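Local coordinates for signal recognition 54 kDa protein (Pyrococcus furiosus, PDB 3DM5) that is the 54 kDa protein of the archaeal signal recognition particle, with a helical bundle, a GDP-bound domain of the P-loop NTPase clan and a helical C-terminal domain, at residues Gly132-Arg140 with Lys169-Tyr177; Pro213-Thr223 with Thr239-Leu249. All coordinates share one frame; numbering follows the deposited sequence.

Contact 1: residues Gly132-Arg140 with Lys169-Tyr177. With GDP (guanosine-5'-diphosphate), chain J.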
loop_
_atom_site.group_PDB
_atom_site.type_symbol
_atom_site.label_atom_id
_atom_site.label_comp_id
_atom_site.label_asym_id
_atom_site.label_seq_id
_atom_site.Cartn_x
_atom_site.Cartn_y
_atom_site.Cartn_z
ATOM N N GLY A 132 17.987 9.184 40.861
ATOM C CA GLY A 132 18.172 10.591 40.590
ATOM C C GLY A 132 18.674 10.775 39.170
ATOM O O GLY A 132 19.490 9.992 38.687
ATOM N N VAL A 133 18.178 11.792 38.481
ATOM C CA VAL A 133 18.734 12.122 37.189
ATOM C C VAL A 133 19.430 13.448 37.314
ATOM O O VAL A 133 19.002 14.332 38.059
ATOM C CB VAL A 133 17.681 12.131 36.002
ATOM C CG1 VAL A 133 16.447 11.299 36.339
ATOM C CG2 VAL A 133 17.295 13.552 35.606
ATOM N N VAL A 134 20.519 13.566 36.578
ATOM C CA VAL A 134 21.330 14.762 36.556
ATOM C C VAL A 134 21.294 15.251 35.135
ATOM O O VAL A 134 21.715 14.538 34.229
ATOM C CB VAL A 134 22.801 14.438 36.894
ATOM C CG1 VAL A 134 23.719 15.650 36.608
ATOM C CG2 VAL A 134 22.913 13.981 38.323
ATOM N N CYS A 135 20.805 16.462 34.934
ATOM C CA CYS A 135 20.747 17.026 33.597
ATOM C C CYS A 135 21.937 17.953 33.338
ATOM O O CYS A 135 21.928 19.110 33.756
ATOM C CB CYS A 135 19.437 17.778 33.409
ATOM S SG CYS A 135 19.351 18.766 31.916
ATOM N N SER A 136 22.959 17.444 32.654
ATOM C CA SER A 136 24.110 18.270 32.331
ATOM C C SER A 136 24.094 18.690 30.866
ATOM O O SER A 136 25.137 18.932 30.268
ATOM C CB SER A 136 25.421 17.559 32.697
ATOM O OG SER A 136 25.616 16.380 31.940
ATOM N N ASP A 137 22.892 18.767 30.299
ATOM C CA ASP A 137 22.692 19.127 28.892
ATOM C C ASP A 137 22.696 20.636 28.738
ATOM O O ASP A 137 21.651 21.285 28.834
ATOM C CB ASP A 137 21.369 18.548 28.361
ATOM C CG ASP A 137 21.248 18.620 26.830
ATOM O OD1 ASP A 137 22.099 19.257 26.185
ATOM O OD2 ASP A 137 20.288 18.030 26.272
ATOM N N THR A 138 23.887 21.178 28.501
ATOM C CA THR A 138 24.085 22.614 28.351
ATOM C C THR A 138 23.815 23.043 26.910
ATOM O O THR A 138 23.761 24.232 26.615
ATOM C CB THR A 138 25.529 23.023 28.756
ATOM O OG1 THR A 138 26.478 22.276 27.986
ATOM C CG2 THR A 138 25.774 22.745 30.228
ATOM N N TRP A 139 23.646 22.057 26.029
ATOM C CA TRP A 139 23.425 22.264 24.587
ATOM C C TRP A 139 21.973 22.654 24.226
ATOM O O TRP A 139 21.728 23.328 23.226
ATOM C CB TRP A 139 23.835 20.999 23.826
ATOM C CG TRP A 139 24.324 21.232 22.431
ATOM C CD1 TRP A 139 25.561 21.685 22.054
ATOM C CD2 TRP A 139 23.598 20.985 21.219
ATOM N NE1 TRP A 139 25.640 21.748 20.680
ATOM C CE2 TRP A 139 24.449 21.328 20.145
ATOM C CE3 TRP A 139 22.309 20.511 20.938
ATOM C CZ2 TRP A 139 24.048 21.219 18.808
ATOM C CZ3 TRP A 139 21.914 20.400 19.611
ATOM C CH2 TRP A 139 22.782 20.755 18.562
ATOM N N ARG A 140 21.018 22.200 25.031
ATOM C CA ARG A 140 19.631 22.647 24.947
ATOM C C ARG A 140 19.021 22.573 26.343
ATOM O O ARG A 140 18.306 21.624 26.666
ATOM C CB ARG A 140 18.819 21.816 23.945
ATOM C CG ARG A 140 19.243 20.340 23.798
ATOM C CD ARG A 140 18.075 19.483 23.286
ATOM N NE ARG A 140 16.838 19.878 23.962
ATOM C CZ ARG A 140 15.781 19.093 24.155
ATOM N NH1 ARG A 140 15.778 17.836 23.726
ATOM N NH2 ARG A 140 14.725 19.575 24.793
ATOM N N LYS A 169 31.579 20.384 34.708
ATOM C CA LYS A 169 31.287 20.883 36.035
ATOM C C LYS A 169 29.893 20.434 36.435
ATOM O O LYS A 169 29.695 19.879 37.521
ATOM C CB LYS A 169 31.376 22.406 36.078
ATOM C CG LYS A 169 32.622 22.959 36.750
ATOM C CD LYS A 169 32.452 24.464 36.999
ATOM C CE LYS A 169 31.007 24.803 37.403
ATOM N NZ LYS A 169 30.776 26.257 37.678
ATOM N N LEU A 170 28.933 20.670 35.540
ATOM C CA LEU A 170 27.520 20.417 35.808
ATOM C C LEU A 170 27.296 18.961 36.172
ATOM O O LEU A 170 26.635 18.637 37.154
ATOM C CB LEU A 170 26.691 20.744 34.575
ATOM C CG LEU A 170 25.542 21.720 34.758
ATOM C CD1 LEU A 170 24.641 21.645 33.553
ATOM C CD2 LEU A 170 24.792 21.452 36.045
ATOM N N ALA A 171 27.868 18.082 35.365
ATOM C CA ALA A 171 27.700 16.654 35.570
ATOM C C ALA A 171 28.282 16.183 36.903
ATOM O O ALA A 171 27.729 15.291 37.546
ATOM C CB ALA A 171 28.282 15.852 34.369
ATOM N N LYS A 172 29.393 16.784 37.321
ATOM C CA LYS A 172 29.992 16.437 38.612
ATOM C C LYS A 172 29.217 17.012 39.803
ATOM O O LYS A 172 28.947 16.297 40.767
ATOM C CB LYS A 172 31.465 16.847 38.677
ATOM N N GLU A 173 28.859 18.290 39.751
ATOM C CA GLU A 173 28.019 18.847 40.814
ATOM C C GLU A 173 26.750 18.006 40.993
ATOM O O GLU A 173 26.316 17.740 42.118
ATOM C CB GLU A 173 27.591 20.280 40.503
ATOM C CG GLU A 173 28.691 21.258 40.224
ATOM C CD GLU A 173 28.149 22.584 39.707
ATOM O OE1 GLU A 173 26.965 22.906 39.993
ATOM O OE2 GLU A 173 28.908 23.297 39.009
ATOM N N GLY A 174 26.144 17.611 39.873
ATOM C CA GLY A 174 24.896 16.881 39.909
ATOM C C GLY A 174 25.086 15.540 40.573
ATOM O O GLY A 174 24.361 15.176 41.498
ATOM N N VAL A 175 26.082 14.801 40.111
ATOM C CA VAL A 175 26.300 13.464 40.629
ATOM C C VAL A 175 26.540 13.519 42.143
ATOM O O VAL A 175 25.995 12.719 42.902
ATOM C CB VAL A 175 27.469 12.778 39.894
ATOM C CG1 VAL A 175 27.882 11.507 40.597
ATOM C CG2 VAL A 175 27.080 12.492 38.455
ATOM N N ASP A 176 27.337 14.484 42.582
ATOM C CA ASP A 176 27.653 14.607 44.005
ATOM C C ASP A 176 26.416 14.963 44.816
ATOM O O ASP A 176 26.169 14.389 45.880
ATOM C CB ASP A 176 28.793 15.611 44.221
ATOM C CG ASP A 176 30.121 15.104 43.656
ATOM O OD1 ASP A 176 30.239 13.869 43.460
ATOM O OD2 ASP A 176 31.035 15.924 43.395
ATOM N N TYR A 177 25.622 15.889 44.290
ATOM C CA TYR A 177 24.362 16.250 44.924
ATOM C C TYR A 177 23.386 15.080 45.030
ATOM O O TYR A 177 23.002 14.706 46.132
ATOM C CB TYR A 177 23.703 17.443 44.221
ATOM C CG TYR A 177 22.513 17.991 44.976
ATOM C CD1 TYR A 177 22.650 19.071 45.840
ATOM C CD2 TYR A 177 21.250 17.426 44.830
ATOM C CE1 TYR A 177 21.561 19.571 46.530
ATOM C CE2 TYR A 177 20.160 17.921 45.518
ATOM C CZ TYR A 177 20.321 18.991 46.365
ATOM O OH TYR A 177 19.229 19.477 47.048
HETATM P PB GDP J . 16.411 14.827 22.188
HETATM O O1B GDP J . 16.655 13.673 21.278
HETATM O O2B GDP J . 16.971 16.070 21.542
HETATM O O3B GDP J . 17.059 14.563 23.525
HETATM O O3A GDP J . 14.839 15.168 22.316
HETATM P PA GDP J . 13.646 14.175 22.729
HETATM O O1A GDP J . 12.396 14.943 23.039
HETATM O O2A GDP J . 14.008 13.289 23.886
HETATM O "O5'" GDP J . 13.404 13.365 21.362
HETATM C "C5'" GDP J . 12.938 14.119 20.249
HETATM C "C4'" GDP J . 11.617 13.555 19.718
HETATM O "O4'" GDP J . 11.629 12.120 19.535
HETATM C "C3'" GDP J . 10.468 13.872 20.659
HETATM O "O3'" GDP J . 9.402 14.319 19.815
HETATM C "C2'" GDP J . 10.151 12.542 21.319
HETATM O "O2'" GDP J . 8.779 12.385 21.597
HETATM C "C1'" GDP J . 10.506 11.555 20.235
HETATM N N9 GDP J . 10.854 10.213 20.729
HETATM C C8 GDP J . 11.831 9.850 21.577
HETATM N N7 GDP J . 11.845 8.499 21.738
HETATM C C5 GDP J . 10.868 7.990 20.963
HETATM C C6 GDP J . 10.310 6.651 20.637
HETATM O O6 GDP J . 10.778 5.595 21.125
HETATM N N1 GDP J . 9.275 6.601 19.790
HETATM C C2 GDP J . 8.744 7.699 19.223
HETATM N N2 GDP J . 7.705 7.557 18.373
HETATM N N3 GDP J . 9.200 8.943 19.461
HETATM C C4 GDP J . 10.229 9.135 20.305
#

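Contact 2: residues Pro213-Thr223 with Thr239-Leu249. With GDP (guanosine-5'-diphosphate), chain J.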
loop_
_atom_site.group_PDB
_atom_site.type_symbol
_atom_site.label_atom_id
_atom_site.label_comp_id
_atom_site.label_asym_id
_atom_site.label_seq_id
_atom_site.Cartn_x
_atom_site.Cartn_y
_atom_site.Cartn_z
ATOM N N PRO A 213 31.493 6.591 35.322
ATOM C CA PRO A 213 30.189 5.936 35.380
ATOM C C PRO A 213 30.372 4.439 35.374
ATOM O O PRO A 213 31.406 3.928 34.917
ATOM C CB PRO A 213 29.521 6.351 34.064
ATOM C CG PRO A 213 30.544 7.123 33.283
ATOM C CD PRO A 213 31.863 6.931 33.942
ATOM N N HIS A 214 29.372 3.729 35.869
ATOM C CA HIS A 214 29.336 2.288 35.674
ATOM C C HIS A 214 29.169 1.915 34.199
ATOM O O HIS A 214 29.655 0.883 33.760
ATOM C CB HIS A 214 28.216 1.628 36.486
ATOM C CG HIS A 214 27.994 0.197 36.114
ATOM N ND1 HIS A 214 26.830 -0.252 35.530
ATOM C CD2 HIS A 214 28.809 -0.885 36.199
ATOM C CE1 HIS A 214 26.924 -1.549 35.289
ATOM N NE2 HIS A 214 28.117 -1.955 35.689
ATOM N N GLU A 215 28.476 2.759 33.442
ATOM C CA GLU A 215 28.158 2.438 32.060
ATOM C C GLU A 215 27.913 3.686 31.223
ATOM O O GLU A 215 27.396 4.688 31.714
ATOM C CB GLU A 215 26.943 1.510 32.002
ATOM C CG GLU A 215 26.774 0.811 30.693
ATOM C CD GLU A 215 26.007 -0.500 30.819
ATOM O OE1 GLU A 215 26.139 -1.182 31.863
ATOM O OE2 GLU A 215 25.280 -0.853 29.867
ATOM N N VAL A 216 28.296 3.624 29.955
ATOM C CA VAL A 216 28.012 4.723 29.059
ATOM C C VAL A 216 27.031 4.223 28.005
ATOM O O VAL A 216 27.273 3.204 27.370
ATOM C CB VAL A 216 29.288 5.282 28.437
ATOM C CG1 VAL A 216 28.971 6.328 27.397
ATOM C CG2 VAL A 216 30.152 5.873 29.523
ATOM N N ILE A 217 25.903 4.914 27.863
ATOM C CA ILE A 217 24.817 4.440 27.004
ATOM C C ILE A 217 24.550 5.441 25.907
ATOM O O ILE A 217 24.171 6.583 26.170
ATOM C CB ILE A 217 23.512 4.233 27.772
ATOM C CG1 ILE A 217 23.676 3.184 28.860
ATOM C CG2 ILE A 217 22.431 3.778 26.838
ATOM C CD1 ILE A 217 22.443 3.039 29.734
ATOM N N LEU A 218 24.788 5.006 24.673
ATOM C CA LEU A 218 24.536 5.812 23.488
ATOM C C LEU A 218 23.109 5.541 23.004
ATOM O O LEU A 218 22.688 4.387 22.862
ATOM C CB LEU A 218 25.544 5.479 22.390
ATOM C CG LEU A 218 25.215 6.176 21.062
ATOM C CD1 LEU A 218 25.188 7.701 21.269
ATOM C CD2 LEU A 218 26.163 5.754 19.939
ATOM N N VAL A 219 22.365 6.614 22.789
ATOM C CA VAL A 219 20.973 6.545 22.363
ATOM C C VAL A 219 20.908 6.818 20.864
ATOM O O VAL A 219 21.259 7.888 20.409
ATOM C CB VAL A 219 20.134 7.560 23.150
ATOM C CG1 VAL A 219 18.718 7.611 22.618
ATOM C CG2 VAL A 219 20.142 7.192 24.625
ATOM N N ILE A 220 20.519 5.812 20.092
ATOM C CA ILE A 220 20.464 5.928 18.637
ATOM C C ILE A 220 19.024 5.923 18.143
ATOM O O ILE A 220 18.221 5.064 18.525
ATOM C CB ILE A 220 21.192 4.759 17.932
ATOM C CG1 ILE A 220 22.615 4.605 18.454
ATOM C CG2 ILE A 220 21.229 4.970 16.428
ATOM C CD1 ILE A 220 23.403 3.575 17.691
ATOM N N ASP A 221 18.718 6.884 17.281
ATOM C CA ASP A 221 17.428 6.980 16.611
ATOM C C ASP A 221 17.343 5.891 15.546
ATOM O O ASP A 221 18.083 5.895 14.568
ATOM C CB ASP A 221 17.307 8.379 16.011
ATOM C CG ASP A 221 16.074 8.564 15.162
ATOM O OD1 ASP A 221 15.485 7.554 14.706
ATOM O OD2 ASP A 221 15.711 9.741 14.940
ATOM N N GLY A 222 16.441 4.942 15.753
ATOM C CA GLY A 222 16.369 3.779 14.892
ATOM C C GLY A 222 15.764 4.037 13.522
ATOM O O GLY A 222 15.740 3.156 12.690
ATOM N N THR A 223 15.276 5.241 13.279
ATOM C CA THR A 223 14.712 5.539 11.976
ATOM C C THR A 223 15.808 5.847 10.983
ATOM O O THR A 223 15.530 6.057 9.804
ATOM C CB THR A 223 13.743 6.726 12.014
ATOM O OG1 THR A 223 14.480 7.924 12.280
ATOM C CG2 THR A 223 12.648 6.510 13.073
ATOM N N THR A 239 35.019 3.799 24.173
ATOM C CA THR A 239 34.643 3.441 25.527
ATOM C C THR A 239 34.597 1.940 25.720
ATOM O O THR A 239 33.989 1.217 24.943
ATOM C CB THR A 239 33.286 4.022 25.934
ATOM O OG1 THR A 239 32.901 3.452 27.188
ATOM C CG2 THR A 239 32.223 3.693 24.895
ATOM N N PRO A 240 35.273 1.464 26.753
ATOM C CA PRO A 240 35.295 0.034 27.053
ATOM C C PRO A 240 34.034 -0.366 27.800
ATOM O O PRO A 240 33.820 -1.560 28.016
ATOM C CB PRO A 240 36.509 -0.096 27.973
ATOM C CG PRO A 240 36.527 1.266 28.692
ATOM C CD PRO A 240 36.253 2.212 27.560
ATOM N N ILE A 241 33.210 0.605 28.189
ATOM C CA ILE A 241 31.985 0.285 28.928
ATOM C C ILE A 241 30.698 0.807 28.259
ATOM O O ILE A 241 29.811 1.375 28.938
ATOM C CB ILE A 241 32.041 0.799 30.404
ATOM C CG1 ILE A 241 32.560 2.235 30.468
ATOM C CG2 ILE A 241 32.911 -0.087 31.259
ATOM C CD1 ILE A 241 32.169 2.934 31.766
ATOM N N GLY A 242 30.591 0.614 26.945
ATOM C CA GLY A 242 29.485 1.184 26.201
ATOM C C GLY A 242 28.357 0.209 25.927
ATOM O O GLY A 242 28.586 -0.978 25.709
ATOM N N SER A 243 27.128 0.711 25.963
ATOM C CA SER A 243 25.962 -0.026 25.460
ATOM C C SER A 243 25.056 0.913 24.690
ATOM O O SER A 243 25.315 2.115 24.602
ATOM C CB SER A 243 25.165 -0.660 26.598
ATOM O OG SER A 243 24.605 0.341 27.438
ATOM N N ILE A 244 23.962 0.379 24.164
ATOM C CA ILE A 244 23.137 1.140 23.232
ATOM C C ILE A 244 21.668 1.008 23.575
ATOM O O ILE A 244 21.196 -0.083 23.917
ATOM C CB ILE A 244 23.334 0.590 21.781
ATOM C CG1 ILE A 244 24.817 0.383 21.464
ATOM C CG2 ILE A 244 22.650 1.479 20.742
ATOM C CD1 ILE A 244 25.519 1.647 21.136
ATOM N N ILE A 245 20.947 2.118 23.495
ATOM C CA ILE A 245 19.505 2.059 23.423
ATOM C C ILE A 245 19.088 2.581 22.059
ATOM O O ILE A 245 19.556 3.628 21.610
ATOM C CB ILE A 245 18.823 2.878 24.518
ATOM C CG1 ILE A 245 19.041 2.200 25.872
ATOM C CG2 ILE A 245 17.316 3.016 24.221
ATOM C CD1 ILE A 245 18.718 3.095 27.073
ATOM N N VAL A 246 18.232 1.828 21.390
ATOM C CA VAL A 246 17.740 2.210 20.076
ATOM C C VAL A 246 16.309 2.702 20.202
ATOM O O VAL A 246 15.444 1.976 20.716
ATOM C CB VAL A 246 17.812 1.022 19.112
ATOM C CG1 VAL A 246 17.263 1.408 17.763
ATOM C CG2 VAL A 246 19.254 0.565 19.000
ATOM N N THR A 247 16.050 3.936 19.775
ATOM C CA THR A 247 14.724 4.524 19.979
ATOM C C THR A 247 13.875 4.494 18.708
ATOM O O THR A 247 14.385 4.205 17.622
ATOM C CB THR A 247 14.800 5.986 20.420
ATOM O OG1 THR A 247 15.543 6.723 19.443
ATOM C CG2 THR A 247 15.447 6.107 21.776
ATOM N N LYS A 248 12.587 4.812 18.871
ATOM C CA LYS A 248 11.688 5.046 17.756
ATOM C C LYS A 248 11.587 3.815 16.858
ATOM O O LYS A 248 11.576 3.942 15.629
ATOM C CB LYS A 248 12.164 6.254 16.947
ATOM C CG LYS A 248 12.304 7.500 17.776
ATOM C CD LYS A 248 12.819 8.673 16.958
ATOM C CE LYS A 248 12.846 9.965 17.794
ATOM N NZ LYS A 248 13.453 11.124 17.041
ATOM N N LEU A 249 11.542 2.628 17.461
ATOM C CA LEU A 249 11.358 1.426 16.672
ATOM C C LEU A 249 9.881 1.285 16.247
ATOM O O LEU A 249 9.548 0.612 15.260
ATOM C CB LEU A 249 11.857 0.180 17.422
ATOM C CG LEU A 249 13.378 -0.034 17.545
ATOM C CD1 LEU A 249 13.645 -1.471 17.845
ATOM C CD2 LEU A 249 14.109 0.347 16.294
HETATM P PB GDP J . 16.411 14.827 22.188
HETATM O O1B GDP J . 16.655 13.673 21.278
HETATM O O2B GDP J . 16.971 16.070 21.542
HETATM O O3B GDP J . 17.059 14.563 23.525
HETATM O O3A GDP J . 14.839 15.168 22.316
HETATM P PA GDP J . 13.646 14.175 22.729
HETATM O O1A GDP J . 12.396 14.943 23.039
HETATM O O2A GDP J . 14.008 13.289 23.886
HETATM O "O5'" GDP J . 13.404 13.365 21.362
HETATM C "C5'" GDP J . 12.938 14.119 20.249
HETATM C "C4'" GDP J . 11.617 13.555 19.718
HETATM O "O4'" GDP J . 11.629 12.120 19.535
HETATM C "C3'" GDP J . 10.468 13.872 20.659
HETATM O "O3'" GDP J . 9.402 14.319 19.815
HETATM C "C2'" GDP J . 10.151 12.542 21.319
HETATM O "O2'" GDP J . 8.779 12.385 21.597
HETATM C "C1'" GDP J . 10.506 11.555 20.235
HETATM N N9 GDP J . 10.854 10.213 20.729
HETATM C C8 GDP J . 11.831 9.850 21.577
HETATM N N7 GDP J . 11.845 8.499 21.738
HETATM C C5 GDP J . 10.868 7.990 20.963
HETATM C C6 GDP J . 10.310 6.651 20.637
HETATM O O6 GDP J . 10.778 5.595 21.125
HETATM N N1 GDP J . 9.275 6.601 19.790
HETATM C C2 GDP J . 8.744 7.699 19.223
HETATM N N2 GDP J . 7.705 7.557 18.373
HETATM N N3 GDP J . 9.200 8.943 19.461
HETATM C C4 GDP J . 10.229 9.135 20.305
#

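Contact 1: residues Gly132-Arg140 with Lys169-Tyr177
Val134 rests on the backbone of Gly174, and around this pair helix 167-180 is laid over one face of a P-loop NTPase sheet, near its edge. The helix belongs to a beta-alpha-beta crossover from strand 157-159 to strand 185-189. It passes over strand 131-135, which lies between those two in the sheet, with the segment axes 7.9 Å apart and nearly antiparallel at 162°. The contact illustrates how a glycine gives a strand residue close access to a helix. Gly174 has no side chain, and both methyls of Val134 use the bare surface: CG1 sits 3.7 Å from Gly174 CA and CG2 3.5 Å from Gly174 C. This follows from the rotamer, in which CG1 stands anti to the valine's own N (chi1 169°) and CG2 beside it. One helical turn earlier, Ala171 presents its methyl to Ser136, with CB 3.6 Å from Ser136 OG. The serine hydroxyl is not left with this apolar neighbour alone, since OG also hydrogen-bonds Asp189 O on the next strand. Leu170 covers the end of the strand: its CD1 comes within 3.6 Å of Ser136 CA and reaches Thr138 CG2 at 3.7 Å, the two side chains running alongside and pointing opposite ways. No hydrogen bond crosses between the segments, which meet by van der Waals contact alone. After Ser136 the chain bends through an inverse gamma turn centred on Asp137, whose OD1 receives weak bonds from the N atoms of Trp139 and Arg140, and past Thr138 it draws away from helix 167-180. The Arg140 side chain, bent at chi3, swings to the nucleotide, its guanidinium edge facing the beta-phosphate and its NH2 hydrogen-bonded to Gln146 OE1. There Arg140 NH1 makes a weak hydrogen bond of 3.1 Å to O2B of GDP.

Contact 2: residues Pro213-Thr223 with Thr239-Leu249
Val216, paired with Gly242, opens the parallel pairing of strands 215-221 and 242-247, the two strands of a beta-alpha-beta unit joined by helix 228-237. Backbone bonds dominate. Val216, Leu218 and Ile220 each donate and accept, linking to Ile241 O, Ser243, Ile245 and Thr247 N, and Gly222 N adds a seventh bond to Thr247 O.

Apolar contacts line both faces of the sheet. Ile217 CG2 meets Ile245 CD1 at 3.8 Å beneath helix 113-125, and Val219 CG1 lies 3.7 Å from Thr247 CG2, the two side chains nearly perpendicular. On the other face Ile220 CD1 packs on Ile244 CG2.

Polar side chains gather at the ends. Ser243 OG donates to the anti lone pair of Glu215 OE2 at 2.8 Å, and that carboxylate oxygen also pairs with Lys270. At the C-terminal end Asp221 OD1 closes an Asx turn, accepting from both Thr223 N and OG1, while OD2 forms a weak salt bridge with Lys248 NZ (3.4 Å), which also hydrogen-bonds Gly110 O.

Ligand contacts complete the set. Lys248 N donates to O6 of GDP at 3.0 Å, and its extended chain brings CG within 3.5 Å of C5. The ladder thus ends where Lys248 meets the guanine, consistent with a TKxD motif whose Asp250 also bonds GDP.

Both contacts are buried and involve one sheet, yet they solve different packing problems. Contact 1 sets a helix on a strand near one side of the sheet, by van der Waals packing without hydrogen bonds between the segments, over a modest 288 Å². Contact 2 joins two neighbouring strands nearer its middle, burying 865 Å² with a backbone ladder that the first lacks. They share no segment and do not touch, their nearest atoms lying about 8 Å apart. Each nevertheless sends its chain, beyond a strand's C-terminal end, to the same GDP: 132-140 brings a side chain to the phosphates, whereas 239-249 brings both a backbone amide and a lysine chain to the base.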